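PDB 2R0X: possible flavin reductase from Haemophilus somnus 129PT, which probably binds FMN and reduces free flavins such as riboflavin with NADPH. Local coordinates for residues 55-60 and 88-93; 81-86 and 94-99; 106-109 and 114-117. All coordinates share one frame; numbering follows the deposited sequence. Where two conformers were deposited one is given.

Interaction 1. Residues 55-60 and 88-93; sequences NARAYE and LSQEER. With SO4 (sulfate ion), chain H; SO4 (sulfate ion), chain I.
With CG of Arg-57 trans to its own backbone nitrogen (chi1 171°) and the chain then turned at chi3 (63°), the guanidinium of Arg-57 reaches across to the backbone of Leu-88 while NE stays beside a sulfate. Arg-57 NH2 donates to Leu-88 O over 2.9 Å, a bent bond whose acceptor lies off the guanidinium plane; NH1 adds a weaker one to the same oxygen. Gln-90 doubles back at chi2 and sets its amide nitrogen, NE2, over the centre of the Arg-57 guanidinium, 3.4 Å above the plane, with the two flat groups nearly perpendicular (89°). Both are donors, so this is packing; the Gln-90 oxygen is occupied by Gly-32 N.

Arg-57 NH2 lies over one face of the Arg-93 guanidinium, toward its rim and 3.4 Å from Arg-93 NH2, which in turn sits at the edge of the Arg-57 group; the chain H sulfate binds both. Arg-57 NE meets its O1 at 2.8 Å, and Arg-57 NH2 reaches O3 at 3.1 Å. Arg-93, extended from CG to NE, brings NH1 to O4 at 3.0 Å and NH2 to the same oxygen. Ala-58 N adds a backbone bond to O2, 3.0 Å long. Arginine suits both places because its several N-H groups can serve an anion and a carbonyl together: Arg-93 NH2 also bonds Ser-86 O. The sulfate probably comes from the crystallisation liquor and only marks where an anion can bind; arginines and a backbone N-H gathered so are typical of a phosphate-binding site, in this family perhaps that for the FMN phosphate.

Interaction 2. Residues 81-86 and 94-99; sequences SNIFAS and FSNASW
Aromatic packing joins Phe-84, near the end of helix 78-84, to Phe-94, which opens the turn after helix 90-94, and to Trp-99, at the start of strand 99-100. Phe-84 and Phe-94 make a T-shaped pair: centroids 5.0 Å apart, planes at 86°, the edge of Phe-84 pointing at the face of Phe-94. Phe-84 CZ stands above the middle of that ring, while Phe-84 CE2 comes within 3.6 Å of Phe-94 CE1. The CB of Phe-94 heads away from the helix, but with CG trans to the carbonyl carbon (chi1 -80°) the ring offers its face to Phe-84. Trp-99 approaches from the opposite direction, and its CZ2 lies 3.7 Å from Phe-84 CZ, the two rings inclined at 56°. Tryptophan suits this place because it is both large and a donor: Trp-99 NE1 binds Phe-94 O at 2.9 Å, on a lone pair, which fixes the indole's rotation. Phe-94 CD2 in turn rests on the indole face.

Nearer the surface, Ile-83 CD1 sits over the flat amide of Asn-96, 3.6 Å from Asn-96 CG. Asparagine fits this more exposed position, since its ND2 is held by Glu-92 OE2. Ile-21 and Thr-34 border Phe-84, and Thr-23 borders the other two rings. The whole is an aromatic cluster, packing two short helices and a type I turn against strands of the split barrel.

Interaction 3. Residues 106-109 and 114-117; sequences SPML and INFD
One face of the Asn-115 carboxamide is covered by the side chain of Met-108, a selenomethionine: Met-108 CG lies 3.5 Å from Asn-115 ND2, and the selenium and CE continue over the same face. At the end of the amide, ND2 donates to Leu-109 O at 3.0 Å, the oxygen standing 22° out of the amide plane. Asn-115 CG is trans to the carbonyl carbon (chi1 -49°), which turns the amide toward strand 108-109. Asn-71 OD1 takes a further bond from ND2 and also accepts from Leu-109 N, so the buried amide nitrogen has two acceptors. A water lies 2.9 Å from Leu-109 O and 2.8 Å from Asn-115 OD1. Asparagine suits this place because one flat group can donate and accept while a long apolar chain packs over it.

Further along, a second water donates to Ser-106 O and to Asp-117 OD2, each at 2.8 Å, bridging the segments where the side chains merely approach. The Asp-117 carboxylate is held mainly by Thr-104 OG1 and Thr-103 N. Side-chain and water bonds thus replace a backbone ladder here, tying the small antiparallel sheet 99-100/108-109 to strand 114-126 of the split barrel.

All three contacts fall within the flavin reductase-like region. Interactions 1 and 2 alternate their segments along the chain, and interaction 3 follows both. Centres of interactions 1 and 2 are about 11 Å apart; they share helix 90-94, which follows helix 78-84 of interaction 2 in the chain, and Arg-93 bonds back to Ser-86, directly connecting the aromatic packing and the anion pocket. Interaction 2 meets interaction 3, centres about 13 Å apart, where Trp-99 and Ala-97 pack on residues 107-109. Interactions 1 and 3, with centres about 17 Å apart, do not touch. The series runs from the surface sulfate site to strand 114-126, which meets the second subunit through Ile-114 and Phe-116.

Interaction 1. Residues 55-60 and 88-93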
loop_
_atom_site.group_PDB
_atom_site.type_symbol
_atom_site.label_atom_id
_atom_site.label_comp_id
_atom_site.label_asym_id
_atom_site.label_seq_id
_atom_site.Cartn_x
_atom_site.Cartn_y
_atom_site.Cartn_z
ATOM N N ASN A 55 -1.351 -16.411 10.177
ATOM C CA ASN A 55 -2.157 -17.572 10.459
ATOM C C ASN A 55 -2.720 -18.210 9.202
ATOM O O ASN A 55 -3.400 -19.232 9.293
ATOM C CB ASN A 55 -3.313 -17.179 11.386
ATOM C CG ASN A 55 -2.824 -16.448 12.617
ATOM O OD1 ASN A 55 -2.265 -17.089 13.494
ATOM N ND2 ASN A 55 -2.942 -15.082 12.644
ATOM N N ALA A 56 -2.475 -17.612 8.038
ATOM C CA ALA A 56 -3.034 -18.086 6.804
ATOM C C ALA A 56 -2.372 -19.372 6.355
ATOM O O ALA A 56 -1.195 -19.582 6.604
ATOM C CB ALA A 56 -2.868 -17.027 5.731
ATOM N N ARG A 57 -3.116 -20.182 5.617
ATOM C CA ARG A 57 -2.568 -21.365 4.998
ATOM C C ARG A 57 -1.311 -21.040 4.209
ATOM O O ARG A 57 -0.325 -21.784 4.265
ATOM C CB ARG A 57 -3.657 -21.968 4.108
ATOM C CG ARG A 57 -3.179 -23.076 3.231
ATOM C CD ARG A 57 -4.323 -23.700 2.476
ATOM N NE ARG A 57 -4.951 -22.731 1.581
ATOM C CZ ARG A 57 -5.896 -23.028 0.714
ATOM N NH1 ARG A 57 -6.264 -24.280 0.561
ATOM N NH2 ARG A 57 -6.426 -22.064 -0.018
ATOM N N ALA A 58 -1.317 -19.916 3.508
ATOM C CA ALA A 58 -0.213 -19.459 2.700
ATOM C C ALA A 58 1.109 -19.292 3.454
ATOM O O ALA A 58 2.197 -19.460 2.891
ATOM C CB ALA A 58 -0.578 -18.098 1.988
ATOM N N TYR A 59 1.018 -18.856 4.700
ATOM C CA TYR A 59 2.120 -18.193 5.377
ATOM C C TYR A 59 3.410 -18.996 5.432
ATOM O O TYR A 59 4.471 -18.494 5.095
ATOM C CB TYR A 59 1.688 -17.814 6.771
ATOM C CG TYR A 59 2.781 -17.190 7.574
ATOM C CD1 TYR A 59 3.206 -15.911 7.344
ATOM C CD2 TYR A 59 3.296 -17.851 8.646
ATOM C CE1 TYR A 59 4.182 -15.327 8.168
ATOM C CE2 TYR A 59 4.262 -17.313 9.463
ATOM C CZ TYR A 59 4.703 -16.041 9.233
ATOM O OH TYR A 59 5.666 -15.525 10.083
ATOM N N GLU A 60 3.349 -20.231 5.894
ATOM C CA GLU A 60 4.608 -20.930 6.113
ATOM C C GLU A 60 5.347 -21.272 4.804
ATOM O O GLU A 60 6.562 -21.495 4.840
ATOM C CB GLU A 60 4.430 -22.166 6.998
ATOM C CG GLU A 60 4.020 -21.838 8.433
ATOM C CD GLU A 60 5.088 -21.115 9.271
ATOM O OE1 GLU A 60 6.253 -20.986 8.858
ATOM O OE2 GLU A 60 4.745 -20.677 10.385
ATOM N N LEU A 88 -9.893 -22.641 -1.895
ATOM C CA LEU A 88 -9.695 -23.641 -2.918
ATOM C C LEU A 88 -8.336 -24.243 -2.765
ATOM O O LEU A 88 -7.428 -23.573 -2.272
ATOM C CB LEU A 88 -9.716 -22.984 -4.301
ATOM C CG LEU A 88 -11.079 -22.541 -4.751
ATOM C CD1 LEU A 88 -11.032 -21.637 -5.983
ATOM C CD2 LEU A 88 -11.964 -23.772 -5.045
ATOM N N SER A 89 -8.155 -25.466 -3.229
ATOM C CA SER A 89 -6.800 -26.023 -3.294
ATOM C C SER A 89 -5.895 -25.179 -4.214
ATOM O O SER A 89 -6.377 -24.516 -5.151
ATOM C CB SER A 89 -6.849 -27.453 -3.819
ATOM O OG SER A 89 -7.157 -27.443 -5.201
ATOM N N GLN A 90 -4.588 -25.212 -3.967
ATOM C CA GLN A 90 -3.697 -24.491 -4.860
ATOM C C GLN A 90 -3.785 -25.056 -6.275
ATOM O O GLN A 90 -3.737 -24.303 -7.245
ATOM C CB GLN A 90 -2.252 -24.532 -4.390
ATOM C CG GLN A 90 -1.966 -23.969 -2.992
ATOM C CD GLN A 90 -2.579 -22.630 -2.754
ATOM O OE1 GLN A 90 -2.285 -21.631 -3.437
ATOM N NE2 GLN A 90 -3.484 -22.594 -1.773
ATOM N N GLU A 91 -3.985 -26.360 -6.431
ATOM C CA GLU A 91 -4.104 -26.907 -7.757
ATOM C C GLU A 91 -5.263 -26.313 -8.527
ATOM O O GLU A 91 -5.133 -25.949 -9.698
ATOM C CB GLU A 91 -4.217 -28.420 -7.675
ATOM C CG GLU A 91 -4.092 -29.092 -9.011
ATOM N N GLU A 92 -6.405 -26.202 -7.880
ATOM C CA GLU A 92 -7.563 -25.590 -8.508
ATOM C C GLU A 92 -7.276 -24.121 -8.812
ATOM O O GLU A 92 -7.515 -23.662 -9.913
ATOM C CB GLU A 92 -8.837 -25.742 -7.691
ATOM C CG GLU A 92 -10.030 -24.885 -8.244
ATOM C CD GLU A 92 -10.426 -25.130 -9.731
ATOM O OE1 GLU A 92 -10.284 -26.293 -10.151
ATOM O OE2 GLU A 92 -10.890 -24.161 -10.456
ATOM N N ARG A 93 -6.729 -23.385 -7.841
ATOM C CA ARG A 93 -6.447 -21.970 -8.066
ATOM C C ARG A 93 -5.567 -21.787 -9.319
ATOM O O ARG A 93 -5.881 -21.013 -10.211
ATOM C CB ARG A 93 -5.774 -21.329 -6.867
ATOM C CG ARG A 93 -6.628 -21.132 -5.649
ATOM C CD ARG A 93 -5.794 -20.501 -4.526
ATOM N NE ARG A 93 -6.593 -20.006 -3.425
ATOM C CZ ARG A 93 -6.053 -19.503 -2.327
ATOM N NH1 ARG A 93 -4.757 -19.511 -2.157
ATOM N NH2 ARG A 93 -6.821 -19.028 -1.384
HETATM S S SO4 H . -4.426 -19.057 1.551
HETATM O O1 SO4 H . -3.710 -20.255 1.118
HETATM O O2 SO4 H . -3.826 -18.497 2.697
HETATM O O3 SO4 H . -5.770 -19.551 1.747
HETATM O O4 SO4 H . -4.484 -18.102 0.440
HETATM S S SO4 I . -1.615 -26.009 1.079
HETATM O O1 SO4 I . -0.569 -26.671 0.284
HETATM O O2 SO4 I . -0.989 -25.325 2.218
HETATM O O3 SO4 I . -2.558 -27.032 1.569
HETATM O O4 SO4 I . -2.345 -25.095 0.200
#

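Interaction 2. Residues 81-86 and 94-99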
loop_
_atom_site.group_PDB
_atom_site.type_symbol
_atom_site.label_atom_id
_atom_site.label_comp_id
_atom_site.label_asym_id
_atom_site.label_seq_id
_atom_site.Cartn_x
_atom_site.Cartn_y
_atom_site.Cartn_z
ATOM N N SER A 81 -8.675 -12.879 -9.023
ATOM C CA SER A 81 -8.580 -12.273 -7.713
ATOM C C SER A 81 -9.458 -13.012 -6.701
ATOM O O SER A 81 -9.018 -13.400 -5.600
ATOM C CB SER A 81 -9.019 -10.815 -7.796
ATOM O OG SER A 81 -9.054 -10.228 -6.519
ATOM N N ASN A 82 -10.725 -13.227 -7.043
ATOM C CA ASN A 82 -11.612 -13.947 -6.149
ATOM C C ASN A 82 -11.134 -15.364 -5.897
ATOM O O ASN A 82 -11.187 -15.843 -4.759
ATOM C CB ASN A 82 -13.044 -13.958 -6.725
ATOM C CG ASN A 82 -13.719 -12.603 -6.666
ATOM O OD1 ASN A 82 -13.226 -11.669 -6.026
ATOM N ND2 ASN A 82 -14.884 -12.501 -7.309
ATOM N N ILE A 83 -10.690 -16.065 -6.917
ATOM C CA ILE A 83 -10.238 -17.425 -6.756
ATOM C C ILE A 83 -9.063 -17.533 -5.772
ATOM O O ILE A 83 -9.028 -18.436 -4.927
ATOM C CB ILE A 83 -9.860 -17.985 -8.153
ATOM C CG1 ILE A 83 -11.140 -18.298 -8.939
ATOM C CG2 ILE A 83 -8.886 -19.185 -8.063
ATOM C CD1 ILE A 83 -10.881 -18.424 -10.436
ATOM N N PHE A 84 -8.126 -16.609 -5.875
ATOM C CA PHE A 84 -6.971 -16.608 -4.987
ATOM C C PHE A 84 -7.211 -15.998 -3.593
ATOM O O PHE A 84 -6.339 -15.994 -2.754
ATOM C CB PHE A 84 -5.764 -15.978 -5.685
ATOM C CG PHE A 84 -4.979 -16.959 -6.517
ATOM C CD1 PHE A 84 -5.310 -17.216 -7.831
ATOM C CD2 PHE A 84 -3.855 -17.571 -5.954
ATOM C CE1 PHE A 84 -4.554 -18.150 -8.553
ATOM C CE2 PHE A 84 -3.127 -18.459 -6.700
ATOM C CZ PHE A 84 -3.479 -18.723 -8.020
ATOM N N ALA A 85 -8.442 -15.571 -3.351
ATOM C CA ALA A 85 -8.906 -15.137 -2.023
ATOM C C ALA A 85 -9.799 -16.146 -1.348
ATOM O O ALA A 85 -10.326 -15.853 -0.277
ATOM C CB ALA A 85 -9.675 -13.807 -2.174
ATOM N N SER A 86 -10.043 -17.286 -1.966
ATOM C CA SER A 86 -11.057 -18.229 -1.509
ATOM C C SER A 86 -10.467 -19.618 -1.203
ATOM O O SER A 86 -9.482 -20.013 -1.787
ATOM C CB SER A 86 -12.124 -18.361 -2.603
ATOM O OG SER A 86 -12.738 -17.127 -2.948
ATOM N N PHE A 94 -4.425 -22.455 -9.341
ATOM C CA PHE A 94 -3.430 -22.206 -10.398
ATOM C C PHE A 94 -3.965 -22.641 -11.758
ATOM O O PHE A 94 -3.582 -22.069 -12.798
ATOM C CB PHE A 94 -2.056 -22.831 -10.073
ATOM C CG PHE A 94 -1.250 -21.983 -9.098
ATOM C CD1 PHE A 94 -1.459 -22.054 -7.728
ATOM C CD2 PHE A 94 -0.416 -21.020 -9.571
ATOM C CE1 PHE A 94 -0.799 -21.217 -6.865
ATOM C CE2 PHE A 94 0.241 -20.180 -8.735
ATOM C CZ PHE A 94 0.078 -20.319 -7.374
ATOM N N SER A 95 -4.861 -23.642 -11.785
ATOM C CA SER A 95 -5.430 -24.108 -13.053
ATOM C C SER A 95 -6.175 -23.033 -13.850
ATOM O O SER A 95 -6.424 -23.214 -15.030
ATOM C CB SER A 95 -6.336 -25.314 -12.822
ATOM O OG SER A 95 -7.615 -24.898 -12.386
ATOM N N ASN A 96 -6.510 -21.919 -13.213
ATOM C CA ASN A 96 -7.325 -20.875 -13.798
ATOM C C ASN A 96 -6.564 -19.792 -14.551
ATOM O O ASN A 96 -7.155 -18.795 -14.963
ATOM C CB ASN A 96 -8.202 -20.234 -12.712
ATOM C CG ASN A 96 -9.346 -21.082 -12.372
ATOM O OD1 ASN A 96 -10.327 -21.093 -13.090
ATOM N ND2 ASN A 96 -9.245 -21.808 -11.255
ATOM N N ALA A 97 -5.260 -19.956 -14.699
ATOM C CA ALA A 97 -4.426 -19.003 -15.473
ATOM C C ALA A 97 -3.201 -19.707 -15.984
ATOM O O ALA A 97 -3.062 -20.927 -15.777
ATOM C CB ALA A 97 -4.019 -17.799 -14.574
ATOM N N SER A 98 -2.326 -18.977 -16.667
ATOM C CA SER A 98 -1.074 -19.546 -17.179
ATOM C C SER A 98 0.064 -18.914 -16.433
ATOM O O SER A 98 0.035 -17.714 -16.141
ATOM C CB SER A 98 -0.954 -19.284 -18.673
ATOM O OG SER A 98 0.227 -19.850 -19.216
ATOM N N TRP A 99 1.085 -19.711 -16.110
ATOM C CA TRP A 99 2.159 -19.290 -15.239
ATOM C C TRP A 99 3.512 -19.690 -15.836
ATOM O O TRP A 99 3.668 -20.754 -16.429
ATOM C CB TRP A 99 2.037 -19.941 -13.853
ATOM C CG TRP A 99 0.687 -19.741 -13.257
ATOM C CD1 TRP A 99 -0.428 -20.499 -13.495
ATOM C CD2 TRP A 99 0.283 -18.711 -12.351
ATOM N NE1 TRP A 99 -1.507 -20.026 -12.807
ATOM C CE2 TRP A 99 -1.103 -18.908 -12.102
ATOM C CE3 TRP A 99 0.945 -17.656 -11.710
ATOM C CZ2 TRP A 99 -1.805 -18.107 -11.243
ATOM C CZ3 TRP A 99 0.228 -16.862 -10.850
ATOM C CH2 TRP A 99 -1.121 -17.075 -10.627
#

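Interaction 3. Residues 106-109 and 114-117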
loop_
_atom_site.group_PDB
_atom_site.type_symbol
_atom_site.label_atom_id
_atom_site.label_comp_id
_atom_site.label_asym_id
_atom_site.label_seq_id
_atom_site.Cartn_x
_atom_site.Cartn_y
_atom_site.Cartn_z
ATOM N N SER A 106 9.281 -18.391 -8.162
ATOM C CA SER A 106 7.927 -18.028 -7.788
ATOM C C SER A 106 7.087 -17.904 -9.072
ATOM O O SER A 106 7.559 -17.334 -10.076
ATOM C CB SER A 106 7.911 -16.692 -7.045
ATOM O OG SER A 106 8.673 -16.782 -5.868
ATOM N N PRO A 107 5.857 -18.410 -9.089
ATOM C CA PRO A 107 5.075 -18.400 -10.330
ATOM C C PRO A 107 4.709 -16.991 -10.810
ATOM O O PRO A 107 4.147 -16.185 -10.064
ATOM C CB PRO A 107 3.826 -19.178 -9.954
ATOM C CG PRO A 107 4.183 -19.972 -8.793
ATOM C CD PRO A 107 5.246 -19.254 -8.071
HETATM N N MSE A 108 5.062 -16.714 -12.066
HETATM C CA MSE A 108 4.740 -15.491 -12.751
HETATM C C MSE A 108 3.451 -15.629 -13.504
HETATM O O MSE A 108 3.331 -16.481 -14.383
HETATM C CB MSE A 108 5.828 -15.120 -13.740
HETATM C CG MSE A 108 5.739 -13.702 -14.228
HETATM SE SE MSE A 108 6.669 -13.255 -15.833
HETATM C CE MSE A 108 5.199 -13.237 -17.045
ATOM N N LEU A 109 2.470 -14.793 -13.185
ATOM C CA LEU A 109 1.188 -14.816 -13.838
ATOM C C LEU A 109 1.333 -14.184 -15.222
ATOM O O LEU A 109 1.686 -13.010 -15.370
ATOM C CB LEU A 109 0.191 -13.979 -13.006
ATOM C CG LEU A 109 -1.220 -13.800 -13.614
ATOM C CD1 LEU A 109 -1.870 -15.129 -13.890
ATOM C CD2 LEU A 109 -2.051 -12.968 -12.678
ATOM N N ILE A 114 1.635 -6.238 -14.070
ATOM C CA ILE A 114 3.035 -6.095 -13.663
ATOM C C ILE A 114 3.415 -7.350 -12.910
ATOM O O ILE A 114 2.574 -7.924 -12.239
ATOM C CB ILE A 114 3.282 -4.871 -12.682
ATOM C CG1 ILE A 114 2.261 -3.736 -12.847
ATOM C CG2 ILE A 114 4.691 -4.364 -12.862
ATOM C CD1 ILE A 114 2.296 -2.713 -11.729
ATOM N N ASN A 115 4.681 -7.731 -12.996
ATOM C CA ASN A 115 5.220 -8.854 -12.269
ATOM C C ASN A 115 6.529 -8.448 -11.592
ATOM O O ASN A 115 7.461 -8.040 -12.277
ATOM C CB ASN A 115 5.483 -10.068 -13.181
ATOM C CG ASN A 115 4.283 -10.423 -14.079
ATOM O OD1 ASN A 115 4.208 -9.964 -15.226
ATOM N ND2 ASN A 115 3.383 -11.262 -13.582
ATOM N N PHE A 116 6.568 -8.508 -10.269
ATOM C CA PHE A 116 7.772 -8.192 -9.503
ATOM C C PHE A 116 8.253 -9.446 -8.795
ATOM O O PHE A 116 7.586 -9.965 -7.925
ATOM C CB PHE A 116 7.486 -7.153 -8.417
ATOM C CG PHE A 116 6.855 -5.868 -8.863
ATOM C CD1 PHE A 116 5.483 -5.734 -8.929
ATOM C CD2 PHE A 116 7.623 -4.773 -9.142
ATOM C CE1 PHE A 116 4.897 -4.508 -9.269
ATOM C CE2 PHE A 116 7.020 -3.537 -9.451
ATOM C CZ PHE A 116 5.661 -3.448 -9.515
ATOM N N ASP A 117 9.413 -9.966 -9.220
ATOM C CA ASP A 117 9.984 -11.184 -8.603
ATOM C C ASP A 117 10.960 -10.750 -7.524
ATOM O O ASP A 117 11.780 -9.904 -7.786
ATOM C CB ASP A 117 10.708 -12.013 -9.685
ATOM C CG ASP A 117 10.846 -13.469 -9.289
ATOM O OD1 ASP A 117 10.301 -13.863 -8.246
ATOM O OD2 ASP A 117 11.501 -14.214 -10.059
HETATM O O HOH W 1 10.144 -16.620 -10.751
HETATM O O HOH W 2 2.461 -10.863 -17.175
#